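Local atomic coordinates of intimin adherence protein (Escherichia coli O157:H7, PDB entry 3NCX), a protein that probably mediates adherence of enterohaemorrhagic bacteria to host cells by binding the translocated receptor Tir through its C-terminal lectin-like domain. Residues L116-S119 and V123-D126. The protein carries 1 engineered substitution. Numbering follows the deposited sequence.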
loop_
_atom_site.group_PDB
_atom_site.type_symbol
_atom_site.label_atom_id
_atom_site.label_comp_id
_atom_site.label_asym_id
_atom_site.label_seq_id
_atom_site.Cartn_x
_atom_site.Cartn_y
_atom_site.Cartn_z
ATOM N N LEU A 116 -11.925 -1.224 14.217
ATOM C CA LEU A 116 -10.889 -1.985 13.528
ATOM C C LEU A 116 -9.554 -1.246 13.539
ATOM O O LEU A 116 -8.773 -1.341 12.591
ATOM C CB LEU A 116 -11.308 -2.305 12.091
ATOM C CG LEU A 116 -12.458 -3.300 11.935
ATOM C CD1 LEU A 116 -12.661 -3.656 10.470
ATOM C CD2 LEU A 116 -12.190 -4.550 12.761
ATOM N N LEU A 117 -9.302 -0.507 14.613
ATOM C CA LEU A 117 -8.022 0.162 14.795
ATOM C C LEU A 117 -6.917 -0.880 14.924
ATOM O O LEU A 117 -7.165 -1.991 15.392
ATOM C CB LEU A 117 -8.055 1.043 16.044
ATOM C CG LEU A 117 -9.113 2.146 16.080
ATOM C CD1 LEU A 117 -9.110 2.839 17.434
ATOM C CD2 LEU A 117 -8.893 3.150 14.956
ATOM N N PRO A 118 -5.693 -0.527 14.507
ATOM C CA PRO A 118 -4.574 -1.471 14.599
ATOM C C PRO A 118 -4.428 -2.025 16.013
ATOM O O PRO A 118 -4.445 -1.263 16.978
ATOM C CB PRO A 118 -3.354 -0.620 14.211
ATOM C CG PRO A 118 -3.815 0.803 14.289
ATOM C CD PRO A 118 -5.272 0.776 13.971
ATOM N N SER A 119 -4.298 -3.342 16.124
ATOM C CA SER A 119 -4.248 -4.004 17.423
ATOM C C SER A 119 -2.975 -3.668 18.196
ATOM O O SER A 119 -2.993 -3.578 19.422
ATOM C CB SER A 119 -4.378 -5.519 17.256
ATOM O OG SER A 119 -3.299 -6.045 16.504
ATOM N N VAL A 123 1.423 -3.844 13.860
ATOM C CA VAL A 123 0.495 -3.831 12.738
ATOM C C VAL A 123 0.832 -2.678 11.798
ATOM O O VAL A 123 0.736 -2.807 10.578
ATOM C CB VAL A 123 -0.963 -3.698 13.208
ATOM C CG1 VAL A 123 -1.905 -3.700 12.015
ATOM C CG2 VAL A 123 -1.312 -4.824 14.167
ATOM N N LEU A 124 1.248 -1.556 12.378
ATOM C CA LEU A 124 1.567 -0.361 11.605
ATOM C C LEU A 124 3.036 -0.303 11.189
ATOM O O LEU A 124 3.352 0.054 10.054
ATOM C CB LEU A 124 1.198 0.897 12.395
ATOM C CG LEU A 124 -0.290 1.112 12.678
ATOM C CD1 LEU A 124 -0.490 2.249 13.669
ATOM C CD2 LEU A 124 -1.045 1.384 11.387
ATOM N N SER A 125 3.929 -0.649 12.110
ATOM C CA SER A 125 5.361 -0.603 11.833
ATOM C C SER A 125 5.755 -1.636 10.784
ATOM O O SER A 125 6.694 -1.425 10.017
ATOM C CB SER A 125 6.170 -0.814 13.115
ATOM O OG SER A 125 5.905 -2.083 13.685
ATOM N N ASP A 126 5.034 -2.753 10.753
ATOM C CA ASP A 126 5.279 -3.793 9.762
ATOM C C ASP A 126 5.007 -3.276 8.359
ATOM O O ASP A 126 5.647 -3.695 7.394
ATOM C CB ASP A 126 4.417 -5.026 10.042
ATOM C CG ASP A 126 5.070 -5.982 11.018
ATOM O OD1 ASP A 126 6.028 -5.570 11.703
ATOM O OD2 ASP A 126 4.623 -7.144 11.100
#
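The puckered (C-gamma endo) pyrrolidine ring of P118 turns its CB–CG edge, not a face, toward residues 123-126; no atom of that helical segment lies over either face. L124 meets this edge with its branched end: CD1 lies 3.7 Å from P118 CG, and L124 CG is 3.8 Å from P118 CB. Its CG stands anti to the carbonyl carbon (chi1 -65°), which carries the methyl fork out to the proline although the CB itself does not point there. V123 meets the CB corner of the ring, on the side nearer P118 CA, its CB 4.0 Å from P118 CB. Farther along, S119 OG lies beside V123 CG2, a van der Waals contact at the more exposed margin.

No hydrogen bond crosses the contact; the segments meet through hydrocarbon, while a backbone bond to K151 helps to fix P118. Proline suits this extended approach to the helix because its ring holds phi near -53° and offers compact hydrocarbon, the beta-branched valine is compact close to the helix, and the longer leucine reaches inward to V186, I150 and L167. Both P118 and V123 also touch V188. The contact thus joins the loop after helix 106-112 to the first turn of helix 121-131, against the C-terminal strand of intimin's C-type lectin-like domain.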